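Local coordinates for protein phosphodiesterase (Salpingoeca rosetta, PDB 7D7P) that belongs to the phosphodiesterases of the HD clan and is an all-helical protein with bound zinc and magnesium ions, at residues A[210-215]-A[247-252]; A[80-85]-A[131-136]. All coordinates share one frame; numbering follows the deposited sequence.

Interaction 1. Residues A[210-215]-A[247-252]; sequences IINCIL and QRLFVL
Leu249 is the first residue of 247-252 to meet 210-215, and it does so against the side chain of Asn212. Its CG lies 3.7 Å from Asn212 OD1, while the CD2 branch rests 3.9 Å from Asn212 CG, so the leucine fork covers the amide carbon and its oxygen. Asn212 reaches over because its CG stands anti to the backbone N (chi1 -176°), extending the amide across the gap between the helices. The other branch of Leu249, CD1, is 4.3 Å from Cys213 SG, a looser apolar touch. One turn further on, Leu252 takes over: Cys213 SG sits 3.9 Å from Leu252 CB and 3.7 Å from Leu252 C, so the sulfur packs on the backbone as well as on the base of the side chain. Met139 of helix 133-145 adjoins both Cys213 and Leu252 and extends this apolar patch. Helices 200-215 and 245-260 run in broadly the same direction here, their local axes crossing at -44° with a closest approach of 9.6 Å. No hydrogen bond spans the two segments, consistent with a contact held mainly by van der Waals packing, with the partly exposed Asn212 amide lying against aliphatic carbon.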
# COMPACT_ATOMS: atom_id res chain seq x y z
N ILE A 210 -8.15 -30.37 12.69
CA ILE A 210 -8.00 -29.45 13.81
C ILE A 210 -6.54 -29.09 14.02
O ILE A 210 -6.19 -27.91 14.21
CB ILE A 210 -8.62 -30.05 15.08
CG1 ILE A 210 -10.15 -30.09 14.97
CG2 ILE A 210 -8.19 -29.26 16.31
CD1 ILE A 210 -10.83 -30.89 16.07
N ILE A 211 -5.65 -30.09 13.99
CA ILE A 211 -4.23 -29.83 14.21
C ILE A 211 -3.69 -28.90 13.13
O ILE A 211 -3.05 -27.88 13.43
CB ILE A 211 -3.45 -31.16 14.25
CG1 ILE A 211 -3.76 -31.93 15.54
CG2 ILE A 211 -1.94 -30.89 14.14
CD1 ILE A 211 -3.25 -33.36 15.54
N ASN A 212 -3.93 -29.24 11.86
CA ASN A 212 -3.37 -28.46 10.76
C ASN A 212 -3.91 -27.03 10.75
O ASN A 212 -3.17 -26.08 10.48
CB ASN A 212 -3.64 -29.14 9.42
CG ASN A 212 -2.98 -28.43 8.26
OD1 ASN A 212 -3.62 -27.64 7.56
ND2 ASN A 212 -1.70 -28.70 8.04
N CYS A 213 -5.20 -26.86 11.04
CA CYS A 213 -5.79 -25.53 10.96
C CYS A 213 -5.33 -24.65 12.12
O CYS A 213 -5.03 -23.47 11.92
CB CYS A 213 -7.31 -25.63 10.91
SG CYS A 213 -7.94 -26.19 9.30
N ILE A 214 -5.24 -25.21 13.33
CA ILE A 214 -4.77 -24.42 14.47
C ILE A 214 -3.29 -24.07 14.31
O ILE A 214 -2.88 -22.93 14.58
CB ILE A 214 -5.04 -25.16 15.79
CG1 ILE A 214 -6.54 -25.17 16.10
CG2 ILE A 214 -4.27 -24.51 16.94
CD1 ILE A 214 -6.91 -25.93 17.35
N LEU A 215 -2.47 -25.03 13.87
CA LEU A 215 -1.06 -24.75 13.67
C LEU A 215 -0.84 -23.71 12.57
O LEU A 215 0.15 -22.97 12.60
CB LEU A 215 -0.30 -26.04 13.33
CG LEU A 215 -0.03 -27.01 14.47
CD1 LEU A 215 0.71 -28.24 13.96
CD2 LEU A 215 0.77 -26.34 15.58
N GLN A 247 -5.50 -30.64 -0.83
CA GLN A 247 -5.81 -29.29 -1.30
C GLN A 247 -7.03 -28.72 -0.59
O GLN A 247 -7.11 -27.50 -0.37
CB GLN A 247 -6.02 -29.30 -2.81
CG GLN A 247 -6.05 -27.93 -3.46
CD GLN A 247 -5.71 -27.98 -4.94
OE1 GLN A 247 -4.64 -28.46 -5.32
NE2 GLN A 247 -6.62 -27.50 -5.77
N ARG A 248 -7.99 -29.57 -0.22
CA ARG A 248 -9.15 -29.10 0.53
C ARG A 248 -8.75 -28.72 1.95
O ARG A 248 -9.28 -27.74 2.50
CB ARG A 248 -10.24 -30.18 0.55
CG ARG A 248 -11.53 -29.73 1.22
CD ARG A 248 -12.64 -30.75 1.03
NE ARG A 248 -12.41 -31.99 1.77
CZ ARG A 248 -12.07 -33.15 1.20
NH1 ARG A 248 -11.92 -33.23 -0.11
NH2 ARG A 248 -11.88 -34.22 1.95
N LEU A 249 -7.83 -29.47 2.56
CA LEU A 249 -7.35 -29.11 3.90
C LEU A 249 -6.61 -27.77 3.87
O LEU A 249 -6.73 -26.97 4.81
CB LEU A 249 -6.46 -30.21 4.45
CG LEU A 249 -5.87 -29.96 5.84
CD1 LEU A 249 -6.97 -29.65 6.85
CD2 LEU A 249 -5.03 -31.14 6.31
N PHE A 250 -5.84 -27.52 2.81
CA PHE A 250 -5.17 -26.23 2.67
C PHE A 250 -6.18 -25.09 2.67
O PHE A 250 -5.95 -24.05 3.30
CB PHE A 250 -4.33 -26.22 1.39
CG PHE A 250 -3.75 -24.87 1.06
CD1 PHE A 250 -2.62 -24.40 1.71
CD2 PHE A 250 -4.33 -24.07 0.08
CE1 PHE A 250 -2.09 -23.17 1.41
CE2 PHE A 250 -3.80 -22.84 -0.23
CZ PHE A 250 -2.68 -22.38 0.43
N VAL A 251 -7.30 -25.26 1.96
CA VAL A 251 -8.33 -24.23 1.89
C VAL A 251 -8.95 -24.01 3.27
O VAL A 251 -9.19 -22.86 3.67
CB VAL A 251 -9.39 -24.61 0.84
CG1 VAL A 251 -10.61 -23.71 0.96
CG2 VAL A 251 -8.79 -24.53 -0.56
N LEU A 252 -9.21 -25.09 4.01
CA LEU A 252 -9.73 -24.94 5.36
C LEU A 252 -8.76 -24.18 6.25
O LEU A 252 -9.17 -23.32 7.04
CB LEU A 252 -10.04 -26.32 5.96
CG LEU A 252 -11.03 -27.20 5.19
CD1 LEU A 252 -11.25 -28.52 5.92
CD2 LEU A 252 -12.35 -26.47 4.98

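Interaction 2. Residues A[80-85]-A[131-136]; sequences IEQFNI and ITEVEL
Phe83 turns its ring edge to the backbone of Glu133, whose side chain also touches the ring. Glu133 O lies near the ring plane, 3.5 Å from Phe83 CE2, whereas Glu133 CG approaches the same CE2 from off the plane, at 3.6 Å. Val134 adds its CG2 methyl, 3.7 Å from Phe83 CZ, the two side chains crossing at about a right angle. Gln82 completes the first shell with its aliphatic part: Gln82 CG comes within 3.4 Å of Glu133 OE2, and the amide and carboxylate planes are turned 43° apart. The bend of Glu133 at chi2 (69°) folds its carboxylate back toward Gln82, and OE1 of that carboxylate accepts a hydrogen bond from Ala40 N. Behind these groups, the start of helix 133-145 is fixed by a capping box. Glu135 N donates to Thr132 OG1 at 3.1 Å, and Thr132 N returns a 3.2 Å bond to Glu135 OE1, approaching from above the carboxylate plane. The contact thus joins the C-terminal end of short helix 79-82 to the first turn of helix 133-145, with Glu202 and Leu206 of helix 200-215 touching Val134 and loop residue Leu198 packing on Phe83.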
# COMPACT_ATOMS: atom_id res chain seq x y z
N ILE A 80 -25.20 -31.12 14.98
CA ILE A 80 -25.72 -31.78 16.18
C ILE A 80 -26.48 -33.04 15.78
O ILE A 80 -26.28 -34.12 16.35
CB ILE A 80 -26.60 -30.82 16.99
CG1 ILE A 80 -25.74 -29.71 17.60
CG2 ILE A 80 -27.36 -31.57 18.08
CD1 ILE A 80 -26.52 -28.73 18.45
N GLU A 81 -27.37 -32.93 14.79
CA GLU A 81 -28.15 -34.09 14.38
C GLU A 81 -27.35 -35.05 13.51
O GLU A 81 -27.59 -36.26 13.55
CB GLU A 81 -29.42 -33.65 13.66
CG GLU A 81 -29.20 -32.95 12.33
CD GLU A 81 -30.49 -32.46 11.72
OE1 GLU A 81 -31.39 -32.03 12.48
OE2 GLU A 81 -30.62 -32.50 10.47
N GLN A 82 -26.38 -34.54 12.74
CA GLN A 82 -25.59 -35.41 11.88
C GLN A 82 -24.67 -36.33 12.68
O GLN A 82 -24.33 -37.43 12.22
CB GLN A 82 -24.76 -34.58 10.89
CG GLN A 82 -25.56 -34.03 9.72
CD GLN A 82 -26.00 -35.10 8.74
OE1 GLN A 82 -25.22 -36.00 8.40
NE2 GLN A 82 -27.24 -35.02 8.29
N PHE A 83 -24.25 -35.91 13.87
CA PHE A 83 -23.38 -36.73 14.70
C PHE A 83 -24.03 -37.15 16.02
O PHE A 83 -23.32 -37.64 16.91
CB PHE A 83 -22.06 -36.00 14.97
CG PHE A 83 -21.24 -35.78 13.73
CD1 PHE A 83 -20.49 -36.81 13.19
CD2 PHE A 83 -21.24 -34.55 13.09
CE1 PHE A 83 -19.74 -36.61 12.04
CE2 PHE A 83 -20.49 -34.34 11.94
CZ PHE A 83 -19.74 -35.38 11.42
N ASN A 84 -25.34 -36.99 16.15
CA ASN A 84 -26.09 -37.39 17.34
C ASN A 84 -25.43 -36.83 18.61
O ASN A 84 -25.17 -37.55 19.58
CB ASN A 84 -26.23 -38.92 17.42
CG ASN A 84 -26.95 -39.50 16.22
OD1 ASN A 84 -27.84 -38.87 15.64
ND2 ASN A 84 -26.57 -40.72 15.84
N ILE A 85 -25.15 -35.53 18.57
CA ILE A 85 -24.40 -34.88 19.64
C ILE A 85 -25.29 -34.72 20.87
O ILE A 85 -26.41 -34.21 20.78
CB ILE A 85 -23.86 -33.52 19.17
CG1 ILE A 85 -22.66 -33.71 18.24
CG2 ILE A 85 -23.51 -32.64 20.36
CD1 ILE A 85 -22.14 -32.42 17.62
N ILE A 131 -16.73 -29.15 1.40
CA ILE A 131 -16.40 -29.57 2.76
C ILE A 131 -17.25 -30.77 3.14
O ILE A 131 -18.43 -30.88 2.76
CB ILE A 131 -16.58 -28.41 3.75
CG1 ILE A 131 -15.84 -28.70 5.06
CG2 ILE A 131 -18.05 -28.14 4.04
CD1 ILE A 131 -15.90 -27.57 6.06
N THR A 132 -16.66 -31.70 3.89
CA THR A 132 -17.38 -32.86 4.37
C THR A 132 -18.01 -32.56 5.73
O THR A 132 -17.69 -31.57 6.39
CB THR A 132 -16.47 -34.08 4.47
OG1 THR A 132 -15.68 -34.00 5.66
CG2 THR A 132 -15.55 -34.16 3.25
N GLU A 133 -18.92 -33.45 6.14
CA GLU A 133 -19.60 -33.28 7.42
C GLU A 133 -18.62 -33.33 8.58
O GLU A 133 -18.73 -32.54 9.53
CB GLU A 133 -20.67 -34.36 7.58
CG GLU A 133 -21.75 -34.01 8.59
CD GLU A 133 -22.63 -32.88 8.12
OE1 GLU A 133 -22.97 -32.85 6.91
OE2 GLU A 133 -22.99 -32.01 8.94
N VAL A 134 -17.66 -34.26 8.54
CA VAL A 134 -16.69 -34.36 9.63
C VAL A 134 -15.78 -33.14 9.66
O VAL A 134 -15.49 -32.60 10.73
CB VAL A 134 -15.89 -35.67 9.50
CG1 VAL A 134 -14.67 -35.65 10.41
CG2 VAL A 134 -16.77 -36.87 9.81
N GLU A 135 -15.35 -32.67 8.48
CA GLU A 135 -14.50 -31.48 8.43
C GLU A 135 -15.25 -30.23 8.90
O GLU A 135 -14.63 -29.33 9.48
CB GLU A 135 -13.96 -31.28 7.01
CG GLU A 135 -12.99 -32.36 6.56
CD GLU A 135 -12.79 -32.38 5.05
OE1 GLU A 135 -13.52 -31.65 4.34
OE2 GLU A 135 -11.91 -33.13 4.58
N LEU A 136 -16.56 -30.17 8.68
CA LEU A 136 -17.34 -29.04 9.17
C LEU A 136 -17.36 -29.01 10.69
O LEU A 136 -17.13 -27.97 11.31
CB LEU A 136 -18.76 -29.10 8.61
CG LEU A 136 -19.72 -28.01 9.08
CD1 LEU A 136 -19.22 -26.63 8.66
CD2 LEU A 136 -21.13 -28.27 8.56

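The two contacts illustrate how one helix, 133-145, can link an outer contact to a more central one in an all-helical fold. Their centres lie about 17 Å apart, interaction 2 about 21 Å from the centre of the chain and interaction 1 about 12 Å. They come in series along the chain, interaction 2 closing before interaction 1 opens, yet they touch directly. Arg248 NE forms a 2.8 Å salt bridge with Glu135 OE1, and Leu252 packs on Ile131 and Glu135. Arg205 of helix 200-215 also pairs with Glu135. Helices 133-145, 200-215 and 245-260 are thereby tied together; the side chain of Cys213 is about 12 Å from each of the bound zinc and magnesium ions.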